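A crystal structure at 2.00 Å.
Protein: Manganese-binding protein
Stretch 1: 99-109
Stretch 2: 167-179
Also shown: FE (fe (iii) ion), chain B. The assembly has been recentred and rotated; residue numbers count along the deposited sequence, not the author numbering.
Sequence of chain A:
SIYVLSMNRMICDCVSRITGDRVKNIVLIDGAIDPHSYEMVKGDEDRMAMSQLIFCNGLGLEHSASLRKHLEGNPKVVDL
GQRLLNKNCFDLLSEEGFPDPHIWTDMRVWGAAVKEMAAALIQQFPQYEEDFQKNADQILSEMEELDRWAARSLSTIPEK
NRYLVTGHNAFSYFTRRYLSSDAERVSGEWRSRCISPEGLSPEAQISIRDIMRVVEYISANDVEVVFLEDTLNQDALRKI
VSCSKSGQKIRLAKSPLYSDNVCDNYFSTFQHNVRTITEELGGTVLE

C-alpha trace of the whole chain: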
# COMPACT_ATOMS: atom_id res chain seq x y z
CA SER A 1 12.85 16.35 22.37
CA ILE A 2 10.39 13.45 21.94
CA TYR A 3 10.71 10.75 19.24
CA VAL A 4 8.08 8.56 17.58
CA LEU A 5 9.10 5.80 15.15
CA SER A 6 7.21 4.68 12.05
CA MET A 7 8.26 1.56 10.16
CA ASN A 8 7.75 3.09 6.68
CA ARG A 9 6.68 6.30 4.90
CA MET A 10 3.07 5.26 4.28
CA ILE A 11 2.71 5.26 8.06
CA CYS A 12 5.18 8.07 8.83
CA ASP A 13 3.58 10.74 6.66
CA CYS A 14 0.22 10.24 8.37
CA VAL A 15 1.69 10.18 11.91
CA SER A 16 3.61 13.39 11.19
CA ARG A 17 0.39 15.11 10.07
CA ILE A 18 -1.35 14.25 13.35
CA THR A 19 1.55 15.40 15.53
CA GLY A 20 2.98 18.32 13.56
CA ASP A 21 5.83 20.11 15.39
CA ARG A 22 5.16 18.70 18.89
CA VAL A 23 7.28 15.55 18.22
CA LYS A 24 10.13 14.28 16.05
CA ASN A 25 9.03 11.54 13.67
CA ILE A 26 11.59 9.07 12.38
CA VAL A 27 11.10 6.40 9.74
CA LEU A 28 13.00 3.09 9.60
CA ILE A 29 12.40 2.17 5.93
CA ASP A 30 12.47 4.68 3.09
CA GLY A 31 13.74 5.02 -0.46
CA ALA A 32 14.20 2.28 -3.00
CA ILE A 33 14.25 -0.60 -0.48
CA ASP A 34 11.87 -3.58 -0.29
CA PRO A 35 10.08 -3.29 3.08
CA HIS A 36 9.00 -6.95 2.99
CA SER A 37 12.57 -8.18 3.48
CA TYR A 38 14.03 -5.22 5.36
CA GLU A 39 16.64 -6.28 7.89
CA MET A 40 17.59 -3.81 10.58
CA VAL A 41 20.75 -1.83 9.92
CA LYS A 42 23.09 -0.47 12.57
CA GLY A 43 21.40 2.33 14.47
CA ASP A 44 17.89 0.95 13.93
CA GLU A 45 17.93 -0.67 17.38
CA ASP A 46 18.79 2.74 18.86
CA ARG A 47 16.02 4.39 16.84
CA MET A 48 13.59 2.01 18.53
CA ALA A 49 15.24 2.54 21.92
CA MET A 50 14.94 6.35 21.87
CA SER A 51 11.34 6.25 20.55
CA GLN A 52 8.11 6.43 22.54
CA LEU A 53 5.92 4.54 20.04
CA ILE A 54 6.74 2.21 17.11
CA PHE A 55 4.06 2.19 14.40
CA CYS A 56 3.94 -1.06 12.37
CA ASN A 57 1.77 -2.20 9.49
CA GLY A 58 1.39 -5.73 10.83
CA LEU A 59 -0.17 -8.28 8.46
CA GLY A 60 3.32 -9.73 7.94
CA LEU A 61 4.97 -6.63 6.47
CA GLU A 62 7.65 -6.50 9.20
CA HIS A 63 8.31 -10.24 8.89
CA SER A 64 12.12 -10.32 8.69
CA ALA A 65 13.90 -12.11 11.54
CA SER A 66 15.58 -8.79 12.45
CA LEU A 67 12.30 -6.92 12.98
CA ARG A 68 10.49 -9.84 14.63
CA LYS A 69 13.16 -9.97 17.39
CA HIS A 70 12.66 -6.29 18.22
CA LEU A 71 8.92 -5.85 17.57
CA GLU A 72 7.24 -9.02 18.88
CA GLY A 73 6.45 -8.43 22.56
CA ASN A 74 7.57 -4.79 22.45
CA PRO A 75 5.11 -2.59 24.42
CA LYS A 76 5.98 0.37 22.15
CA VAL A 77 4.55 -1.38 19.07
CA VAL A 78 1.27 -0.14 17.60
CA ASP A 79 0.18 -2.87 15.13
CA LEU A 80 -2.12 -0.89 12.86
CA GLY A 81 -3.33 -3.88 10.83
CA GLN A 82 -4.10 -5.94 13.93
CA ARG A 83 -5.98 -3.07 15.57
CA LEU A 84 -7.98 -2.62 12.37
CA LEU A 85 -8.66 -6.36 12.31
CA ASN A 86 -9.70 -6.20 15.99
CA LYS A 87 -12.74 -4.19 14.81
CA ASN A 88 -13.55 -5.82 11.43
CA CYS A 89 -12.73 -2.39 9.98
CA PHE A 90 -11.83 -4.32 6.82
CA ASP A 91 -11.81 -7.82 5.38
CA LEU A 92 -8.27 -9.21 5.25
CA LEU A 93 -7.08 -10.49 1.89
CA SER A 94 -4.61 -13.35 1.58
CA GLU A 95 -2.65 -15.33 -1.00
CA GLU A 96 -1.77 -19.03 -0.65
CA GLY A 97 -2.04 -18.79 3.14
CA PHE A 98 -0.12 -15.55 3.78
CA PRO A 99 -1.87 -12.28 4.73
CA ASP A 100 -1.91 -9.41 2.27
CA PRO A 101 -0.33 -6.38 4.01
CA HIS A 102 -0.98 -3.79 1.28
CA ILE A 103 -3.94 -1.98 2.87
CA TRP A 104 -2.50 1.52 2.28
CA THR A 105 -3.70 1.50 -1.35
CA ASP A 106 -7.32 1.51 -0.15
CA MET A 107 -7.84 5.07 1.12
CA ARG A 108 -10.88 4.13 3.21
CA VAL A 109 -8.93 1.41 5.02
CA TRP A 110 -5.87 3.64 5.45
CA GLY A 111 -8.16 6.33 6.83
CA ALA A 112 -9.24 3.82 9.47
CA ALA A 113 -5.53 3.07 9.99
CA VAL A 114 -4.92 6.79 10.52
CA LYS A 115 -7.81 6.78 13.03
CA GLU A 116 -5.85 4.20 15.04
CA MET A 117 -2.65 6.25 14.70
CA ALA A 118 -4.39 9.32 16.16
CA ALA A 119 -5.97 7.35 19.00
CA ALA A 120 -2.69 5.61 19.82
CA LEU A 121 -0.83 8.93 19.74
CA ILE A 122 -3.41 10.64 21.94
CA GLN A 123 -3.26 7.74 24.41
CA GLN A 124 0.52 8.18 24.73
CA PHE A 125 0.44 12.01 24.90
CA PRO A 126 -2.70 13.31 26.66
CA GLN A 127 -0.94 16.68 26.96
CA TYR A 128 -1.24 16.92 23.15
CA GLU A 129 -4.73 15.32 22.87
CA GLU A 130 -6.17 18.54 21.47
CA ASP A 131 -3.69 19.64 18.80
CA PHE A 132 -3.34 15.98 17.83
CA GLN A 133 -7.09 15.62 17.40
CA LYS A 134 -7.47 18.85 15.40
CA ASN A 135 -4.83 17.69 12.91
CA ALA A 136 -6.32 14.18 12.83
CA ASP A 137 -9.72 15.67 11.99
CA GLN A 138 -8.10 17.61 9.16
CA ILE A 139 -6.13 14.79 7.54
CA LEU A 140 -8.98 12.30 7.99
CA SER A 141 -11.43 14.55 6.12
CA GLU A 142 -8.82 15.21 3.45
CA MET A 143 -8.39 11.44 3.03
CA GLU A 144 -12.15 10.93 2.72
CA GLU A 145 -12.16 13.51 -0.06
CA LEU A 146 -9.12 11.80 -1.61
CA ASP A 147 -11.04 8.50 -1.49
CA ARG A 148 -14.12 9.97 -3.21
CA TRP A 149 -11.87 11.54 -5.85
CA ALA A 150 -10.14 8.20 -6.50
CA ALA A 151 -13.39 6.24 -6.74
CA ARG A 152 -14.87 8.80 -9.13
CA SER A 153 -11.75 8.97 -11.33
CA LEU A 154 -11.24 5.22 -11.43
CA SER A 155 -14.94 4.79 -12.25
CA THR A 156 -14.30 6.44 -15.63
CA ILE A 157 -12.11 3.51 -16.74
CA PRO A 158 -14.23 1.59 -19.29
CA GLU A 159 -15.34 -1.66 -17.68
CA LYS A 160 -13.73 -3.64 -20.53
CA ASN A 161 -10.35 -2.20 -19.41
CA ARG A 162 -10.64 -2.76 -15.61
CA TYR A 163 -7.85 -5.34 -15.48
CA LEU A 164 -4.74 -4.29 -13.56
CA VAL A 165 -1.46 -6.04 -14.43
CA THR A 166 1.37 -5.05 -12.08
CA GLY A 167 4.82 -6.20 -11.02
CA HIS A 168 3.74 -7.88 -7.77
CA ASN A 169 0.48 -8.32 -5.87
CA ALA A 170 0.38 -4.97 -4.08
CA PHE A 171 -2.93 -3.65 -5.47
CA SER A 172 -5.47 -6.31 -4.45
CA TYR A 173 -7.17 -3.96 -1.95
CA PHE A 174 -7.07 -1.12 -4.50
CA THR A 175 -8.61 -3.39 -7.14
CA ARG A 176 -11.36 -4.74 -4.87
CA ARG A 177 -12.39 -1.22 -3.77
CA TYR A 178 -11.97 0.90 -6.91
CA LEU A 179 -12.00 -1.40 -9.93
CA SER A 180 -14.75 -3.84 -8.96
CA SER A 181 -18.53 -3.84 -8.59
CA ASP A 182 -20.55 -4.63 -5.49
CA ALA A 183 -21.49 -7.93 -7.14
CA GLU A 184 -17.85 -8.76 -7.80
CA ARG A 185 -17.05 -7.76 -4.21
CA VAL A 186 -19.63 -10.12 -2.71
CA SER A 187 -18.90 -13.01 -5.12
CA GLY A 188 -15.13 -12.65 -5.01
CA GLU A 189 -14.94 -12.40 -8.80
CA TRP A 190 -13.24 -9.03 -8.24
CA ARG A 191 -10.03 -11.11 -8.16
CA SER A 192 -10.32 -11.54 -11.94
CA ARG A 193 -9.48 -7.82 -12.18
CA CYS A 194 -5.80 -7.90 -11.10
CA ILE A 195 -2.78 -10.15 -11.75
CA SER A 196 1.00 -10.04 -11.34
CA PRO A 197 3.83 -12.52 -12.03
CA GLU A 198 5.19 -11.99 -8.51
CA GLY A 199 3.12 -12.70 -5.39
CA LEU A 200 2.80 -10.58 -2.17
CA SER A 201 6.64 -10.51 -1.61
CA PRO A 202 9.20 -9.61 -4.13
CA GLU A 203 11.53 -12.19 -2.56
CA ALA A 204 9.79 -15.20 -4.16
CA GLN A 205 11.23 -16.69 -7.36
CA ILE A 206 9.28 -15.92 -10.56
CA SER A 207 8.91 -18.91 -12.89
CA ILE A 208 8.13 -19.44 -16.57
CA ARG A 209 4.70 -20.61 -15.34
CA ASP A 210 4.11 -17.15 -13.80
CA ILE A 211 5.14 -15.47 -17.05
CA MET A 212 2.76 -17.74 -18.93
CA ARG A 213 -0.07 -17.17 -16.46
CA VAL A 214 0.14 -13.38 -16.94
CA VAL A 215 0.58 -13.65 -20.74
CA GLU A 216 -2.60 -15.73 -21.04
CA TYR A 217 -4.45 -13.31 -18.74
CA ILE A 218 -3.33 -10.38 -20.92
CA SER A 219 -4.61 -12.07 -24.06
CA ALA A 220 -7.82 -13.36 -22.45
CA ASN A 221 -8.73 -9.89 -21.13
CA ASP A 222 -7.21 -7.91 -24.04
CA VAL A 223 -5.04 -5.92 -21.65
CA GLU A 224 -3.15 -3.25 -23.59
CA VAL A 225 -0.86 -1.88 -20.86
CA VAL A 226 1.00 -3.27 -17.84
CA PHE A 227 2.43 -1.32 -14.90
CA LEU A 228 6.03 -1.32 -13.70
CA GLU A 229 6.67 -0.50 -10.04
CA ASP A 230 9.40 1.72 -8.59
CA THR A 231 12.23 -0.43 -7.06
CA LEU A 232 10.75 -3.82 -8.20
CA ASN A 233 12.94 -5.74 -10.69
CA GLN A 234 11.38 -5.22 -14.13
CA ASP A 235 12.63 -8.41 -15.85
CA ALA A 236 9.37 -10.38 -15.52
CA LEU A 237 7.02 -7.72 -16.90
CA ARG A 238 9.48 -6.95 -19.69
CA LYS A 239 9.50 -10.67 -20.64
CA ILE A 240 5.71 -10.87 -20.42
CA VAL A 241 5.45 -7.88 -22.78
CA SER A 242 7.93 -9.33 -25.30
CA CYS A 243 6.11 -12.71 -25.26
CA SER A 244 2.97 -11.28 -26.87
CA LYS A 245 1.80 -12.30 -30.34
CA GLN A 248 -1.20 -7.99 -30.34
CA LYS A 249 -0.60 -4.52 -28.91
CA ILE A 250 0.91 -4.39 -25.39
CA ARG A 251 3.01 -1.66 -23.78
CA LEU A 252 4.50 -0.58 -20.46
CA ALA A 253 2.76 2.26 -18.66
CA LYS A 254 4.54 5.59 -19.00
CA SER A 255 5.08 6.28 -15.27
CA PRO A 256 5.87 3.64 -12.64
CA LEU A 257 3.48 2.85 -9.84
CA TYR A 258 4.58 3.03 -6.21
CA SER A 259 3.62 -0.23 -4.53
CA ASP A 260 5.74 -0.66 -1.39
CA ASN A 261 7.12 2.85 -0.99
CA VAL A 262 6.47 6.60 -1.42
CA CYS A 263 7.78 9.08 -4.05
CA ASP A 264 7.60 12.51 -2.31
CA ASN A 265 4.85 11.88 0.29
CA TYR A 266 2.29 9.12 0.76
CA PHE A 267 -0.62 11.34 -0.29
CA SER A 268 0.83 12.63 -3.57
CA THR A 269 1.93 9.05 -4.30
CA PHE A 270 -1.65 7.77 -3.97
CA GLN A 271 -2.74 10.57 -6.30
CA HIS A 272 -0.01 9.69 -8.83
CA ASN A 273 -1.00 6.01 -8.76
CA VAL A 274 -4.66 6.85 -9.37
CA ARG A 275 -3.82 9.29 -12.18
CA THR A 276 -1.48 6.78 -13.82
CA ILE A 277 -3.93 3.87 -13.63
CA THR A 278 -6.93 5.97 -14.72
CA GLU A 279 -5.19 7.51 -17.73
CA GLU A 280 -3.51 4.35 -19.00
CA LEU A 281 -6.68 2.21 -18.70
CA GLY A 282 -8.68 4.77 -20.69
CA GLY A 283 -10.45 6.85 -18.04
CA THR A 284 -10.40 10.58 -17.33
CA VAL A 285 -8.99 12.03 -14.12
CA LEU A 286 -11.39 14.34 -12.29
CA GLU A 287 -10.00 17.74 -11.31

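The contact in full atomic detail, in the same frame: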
# COMPACT_ATOMS: atom_id res chain seq x y z
N PRO A 99 -1.00 -13.47 4.75
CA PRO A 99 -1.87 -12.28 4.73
C PRO A 99 -1.34 -11.24 3.76
O PRO A 99 -0.13 -11.12 3.52
CB PRO A 99 -1.82 -11.77 6.17
CG PRO A 99 -0.45 -12.19 6.64
CD PRO A 99 -0.14 -13.50 5.94
N ASP A 100 -2.27 -10.48 3.19
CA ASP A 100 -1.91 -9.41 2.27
C ASP A 100 -1.75 -8.12 3.05
O ASP A 100 -2.77 -7.56 3.52
CB ASP A 100 -2.97 -9.26 1.18
CG ASP A 100 -2.56 -8.27 0.11
OD1 ASP A 100 -1.68 -7.42 0.38
OD2 ASP A 100 -3.12 -8.34 -1.02
N PRO A 101 -0.54 -7.57 3.17
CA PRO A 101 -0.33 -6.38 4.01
C PRO A 101 -0.67 -5.05 3.34
O PRO A 101 -0.64 -4.02 4.03
CB PRO A 101 1.17 -6.45 4.32
CG PRO A 101 1.74 -7.07 3.07
CD PRO A 101 0.73 -8.10 2.63
N HIS A 102 -1.00 -5.04 2.05
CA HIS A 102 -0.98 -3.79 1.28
C HIS A 102 -2.25 -2.97 1.43
O HIS A 102 -2.84 -2.54 0.43
CB HIS A 102 -0.76 -4.09 -0.21
CG HIS A 102 0.50 -4.86 -0.47
ND1 HIS A 102 0.54 -6.24 -0.52
CD2 HIS A 102 1.77 -4.44 -0.71
CE1 HIS A 102 1.77 -6.63 -0.78
NE2 HIS A 102 2.54 -5.56 -0.90
N ILE A 103 -2.67 -2.69 2.68
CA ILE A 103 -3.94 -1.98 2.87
C ILE A 103 -3.85 -0.48 2.60
O ILE A 103 -4.89 0.18 2.50
CB ILE A 103 -4.48 -2.21 4.29
CG1 ILE A 103 -3.44 -1.80 5.35
CG2 ILE A 103 -4.94 -3.67 4.47
CD1 ILE A 103 -3.96 -1.85 6.82
N TRP A 104 -2.64 0.08 2.47
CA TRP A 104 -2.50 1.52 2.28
C TRP A 104 -2.85 1.99 0.87
O TRP A 104 -2.81 3.20 0.62
CB TRP A 104 -1.06 1.96 2.61
CG TRP A 104 -0.03 1.24 1.76
CD1 TRP A 104 0.40 1.60 0.51
CD2 TRP A 104 0.65 0.03 2.09
NE1 TRP A 104 1.33 0.69 0.04
CE2 TRP A 104 1.51 -0.28 1.00
CE3 TRP A 104 0.64 -0.81 3.21
CZ2 TRP A 104 2.34 -1.40 1.00
CZ3 TRP A 104 1.47 -1.92 3.20
CH2 TRP A 104 2.30 -2.21 2.11
N THR A 105 -3.19 1.08 -0.05
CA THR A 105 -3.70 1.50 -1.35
C THR A 105 -5.21 1.69 -1.36
O THR A 105 -5.75 2.16 -2.36
CB THR A 105 -3.34 0.50 -2.44
OG1 THR A 105 -4.09 -0.71 -2.24
CG2 THR A 105 -1.82 0.19 -2.43
N ASP A 106 -5.89 1.29 -0.29
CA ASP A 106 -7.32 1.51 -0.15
C ASP A 106 -7.47 2.67 0.84
O ASP A 106 -7.23 2.51 2.04
CB ASP A 106 -8.01 0.22 0.32
CG ASP A 106 -9.50 0.40 0.64
OD1 ASP A 106 -9.92 1.54 0.96
OD2 ASP A 106 -10.25 -0.61 0.60
N MET A 107 -7.83 3.85 0.32
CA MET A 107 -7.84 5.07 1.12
C MET A 107 -8.89 5.06 2.22
O MET A 107 -8.74 5.78 3.21
CB MET A 107 -8.02 6.28 0.19
CG MET A 107 -7.90 7.66 0.88
SD MET A 107 -6.29 8.04 1.61
CE MET A 107 -5.15 7.92 0.22
N ARG A 108 -9.95 4.26 2.09
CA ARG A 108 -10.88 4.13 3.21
C ARG A 108 -10.26 3.32 4.34
O ARG A 108 -10.38 3.67 5.52
CB ARG A 108 -12.19 3.50 2.76
CG ARG A 108 -13.19 3.33 3.90
CD ARG A 108 -14.20 2.24 3.58
NE ARG A 108 -13.66 0.90 3.82
CZ ARG A 108 -13.49 0.35 5.02
NH1 ARG A 108 -13.83 1.04 6.12
NH2 ARG A 108 -12.99 -0.87 5.13
N VAL A 109 -9.59 2.21 4.00
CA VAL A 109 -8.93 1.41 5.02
C VAL A 109 -7.79 2.20 5.67
O VAL A 109 -7.68 2.24 6.89
CB VAL A 109 -8.45 0.07 4.41
CG1 VAL A 109 -7.74 -0.81 5.45
CG2 VAL A 109 -9.63 -0.70 3.79
N GLY A 167 3.61 -5.43 -11.25
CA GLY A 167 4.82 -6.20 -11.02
C GLY A 167 4.65 -7.28 -9.96
O GLY A 167 5.00 -8.44 -10.19
N HIS A 168 4.15 -6.90 -8.77
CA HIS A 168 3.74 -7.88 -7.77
C HIS A 168 2.35 -7.53 -7.27
O HIS A 168 1.75 -6.54 -7.69
CB HIS A 168 4.77 -8.03 -6.62
CG HIS A 168 4.75 -6.95 -5.57
ND1 HIS A 168 5.07 -5.63 -5.83
CD2 HIS A 168 4.59 -7.04 -4.22
CE1 HIS A 168 5.05 -4.94 -4.70
NE2 HIS A 168 4.76 -5.77 -3.71
N ASN A 169 1.85 -8.38 -6.37
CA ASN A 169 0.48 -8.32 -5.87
C ASN A 169 0.39 -7.34 -4.70
O ASN A 169 0.25 -7.71 -3.54
CB ASN A 169 0.01 -9.72 -5.48
CG ASN A 169 -1.45 -9.76 -5.09
OD1 ASN A 169 -2.19 -8.82 -5.38
ND2 ASN A 169 -1.86 -10.83 -4.40
N ALA A 170 0.48 -6.06 -5.05
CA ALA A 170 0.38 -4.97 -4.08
C ALA A 170 -0.91 -4.18 -4.21
O ALA A 170 -1.15 -3.30 -3.38
CB ALA A 170 1.57 -4.01 -4.23
N PHE A 171 -1.74 -4.46 -5.21
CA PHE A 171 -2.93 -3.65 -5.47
C PHE A 171 -4.23 -4.46 -5.37
O PHE A 171 -5.25 -4.07 -5.95
CB PHE A 171 -2.80 -2.97 -6.83
CG PHE A 171 -1.60 -2.06 -6.93
CD1 PHE A 171 -0.38 -2.53 -7.42
CD2 PHE A 171 -1.68 -0.73 -6.53
CE1 PHE A 171 0.73 -1.69 -7.51
CE2 PHE A 171 -0.57 0.12 -6.61
CZ PHE A 171 0.63 -0.36 -7.11
N SER A 172 -4.22 -5.55 -4.60
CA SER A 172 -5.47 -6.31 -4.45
C SER A 172 -6.54 -5.50 -3.72
O SER A 172 -7.71 -5.52 -4.12
CB SER A 172 -5.21 -7.63 -3.73
OG SER A 172 -4.64 -8.58 -4.63
N TYR A 173 -6.17 -4.79 -2.65
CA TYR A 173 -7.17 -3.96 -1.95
C TYR A 173 -7.68 -2.84 -2.85
O TYR A 173 -8.88 -2.57 -2.91
CB TYR A 173 -6.58 -3.40 -0.66
CG TYR A 173 -6.29 -4.46 0.36
CD1 TYR A 173 -5.01 -4.99 0.50
CD2 TYR A 173 -7.29 -4.94 1.19
CE1 TYR A 173 -4.73 -5.96 1.43
CE2 TYR A 173 -7.04 -5.92 2.12
CZ TYR A 173 -5.76 -6.43 2.25
OH TYR A 173 -5.50 -7.41 3.19
N PHE A 174 -6.75 -2.14 -3.51
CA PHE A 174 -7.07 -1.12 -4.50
C PHE A 174 -8.07 -1.65 -5.52
O PHE A 174 -9.08 -0.99 -5.83
CB PHE A 174 -5.74 -0.70 -5.17
CG PHE A 174 -5.87 0.38 -6.20
CD1 PHE A 174 -6.18 0.07 -7.53
CD2 PHE A 174 -5.62 1.70 -5.86
CE1 PHE A 174 -6.28 1.06 -8.48
CE2 PHE A 174 -5.71 2.70 -6.80
CZ PHE A 174 -6.03 2.38 -8.12
N THR A 175 -7.79 -2.83 -6.07
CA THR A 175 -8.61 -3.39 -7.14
C THR A 175 -10.01 -3.75 -6.64
O THR A 175 -11.01 -3.50 -7.32
CB THR A 175 -7.92 -4.64 -7.68
OG1 THR A 175 -6.65 -4.29 -8.28
CG2 THR A 175 -8.83 -5.36 -8.69
N ARG A 176 -10.08 -4.36 -5.46
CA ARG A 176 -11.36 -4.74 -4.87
C ARG A 176 -12.23 -3.51 -4.58
O ARG A 176 -13.44 -3.52 -4.83
CB ARG A 176 -11.11 -5.55 -3.58
CG ARG A 176 -12.34 -6.28 -3.01
CD ARG A 176 -12.03 -6.95 -1.64
NE ARG A 176 -11.60 -5.98 -0.63
CZ ARG A 176 -11.34 -6.27 0.65
NH1 ARG A 176 -11.45 -7.52 1.11
NH2 ARG A 176 -10.97 -5.30 1.50
N ARG A 177 -11.62 -2.43 -4.08
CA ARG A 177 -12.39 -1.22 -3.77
C ARG A 177 -12.77 -0.44 -5.03
O ARG A 177 -13.94 -0.10 -5.21
CB ARG A 177 -11.61 -0.30 -2.82
CG ARG A 177 -12.41 1.02 -2.58
CD ARG A 177 -12.05 1.70 -1.28
NE ARG A 177 -12.93 2.82 -0.93
CZ ARG A 177 -14.04 2.71 -0.19
NH1 ARG A 177 -14.44 1.52 0.26
NH2 ARG A 177 -14.77 3.79 0.11
N TYR A 178 -11.79 -0.13 -5.89
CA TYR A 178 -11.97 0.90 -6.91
C TYR A 178 -12.24 0.38 -8.30
O TYR A 178 -12.71 1.15 -9.15
CB TYR A 178 -10.72 1.79 -7.01
CG TYR A 178 -10.40 2.53 -5.75
CD1 TYR A 178 -11.28 3.47 -5.22
CD2 TYR A 178 -9.20 2.29 -5.07
CE1 TYR A 178 -10.99 4.15 -4.05
CE2 TYR A 178 -8.89 2.96 -3.92
CZ TYR A 178 -9.78 3.90 -3.41
OH TYR A 178 -9.45 4.56 -2.24
N LEU A 179 -11.90 -0.87 -8.58
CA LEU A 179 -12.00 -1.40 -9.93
C LEU A 179 -13.13 -2.41 -10.08
O LEU A 179 -13.38 -2.88 -11.20
CB LEU A 179 -10.66 -2.05 -10.35
CG LEU A 179 -9.47 -1.09 -10.52
CD1 LEU A 179 -8.22 -1.83 -11.02
CD2 LEU A 179 -9.80 0.08 -11.44
FE FE B . 4.63 -5.34 -1.51
O HOH W 1 -4.20 -10.53 -2.10
O HOH W 2 -3.36 -3.41 -2.21
O HOH W 3 -10.40 -3.04 -0.46
O HOH W 4 -12.52 -0.79 1.60

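The contact runs from a metal site at one end to a charged, solvated patch at the other, and several side chains in it meet more than one partner. His102 and His168 meet at the iron: His102 NE2 and His168 NE2 each lie 2.2 Å from FE, and His102 NE2 is 3.6 Å from His168 NE2, as two ligands of one metal must be close. Three further ligand atoms come from elsewhere in the structure. His102 reaches the metal with chi1 m (-57°) and chi2 of 91°, and the far side of its ring is held by Asp100. With chi1 t, Asp100 places OD1 2.7 Å from His102 ND1 and 3.0 Å from His102 N, accepting a hydrogen bond from each. One carboxylate oxygen thus orients both ring and backbone, leaving NE2 for the metal. One face of the imidazole is covered by Ala170, whose CA sits 3.6 Å from the centroid of the His102 ring and only 9° off its normal; Ala170 CB also lies over that face, 3.6 Å from His102 CD2.

Tyr173, the residue most covered by the opposite stretch, projects from the helix with chi1 m and chi2 of 97°. That puts its hydroxyl at the backbone of Asp100, where Tyr173 OH donates to Asp100 O at 2.8 Å. Ile103, with chi1 p and chi2 t, lays CG2 over one face of the same ring, 3.6 Å from Tyr173 CZ, while the end of its side chain leads away. The ring thus has a hydrogen bond at its tip and packing on one face.

Between these sites a water bridges the two stretches. Water 2 donates to His102 O and Ala170 O, at 2.8 and 2.5 Å, and accepts from Thr105 OG1 at 2.8 Å and Tyr173 N at 3.2 Å. Its four partners join loop, 3-10 segment and the first turn of the helix. Thr105, chi1 p, turns OG1 to this water and also takes a weak hydrogen bond from Phe174 N, 3.3 Å from Thr105 OG1.

Asp106 is an N-cap: in the t rotamer its OD1 accepts from Val109 N at 3.1 Å and, weakly, from Arg108 N at 2.9 Å. The next amide, Met107 N, instead donates across the contact to Tyr178 OH at 3.1 Å, so Asp106 caps the helix from within its own stretch, while Met107 N is met by a hydroxyl from the other. Tyr178, chi1 m, brings its ring end nearer to make this bond.

The same Asp106 OD1 lies 3.8 Å from Arg177 NE, a long salt bridge with the oxygen well out of the guanidinium plane; it is charge attraction without a directed N-H. Nearby, Arg108 NE and Arg177 NH1 approach to 3.7 Å despite like charge. Asp106 OD2 receives a hydrogen bond from water 4 at 2.5 Å, and that water accepts from Arg108 NE at 3.0 Å and weakly from Arg177 NH1 at 3.3 Å, linking both arginines to the carboxylate.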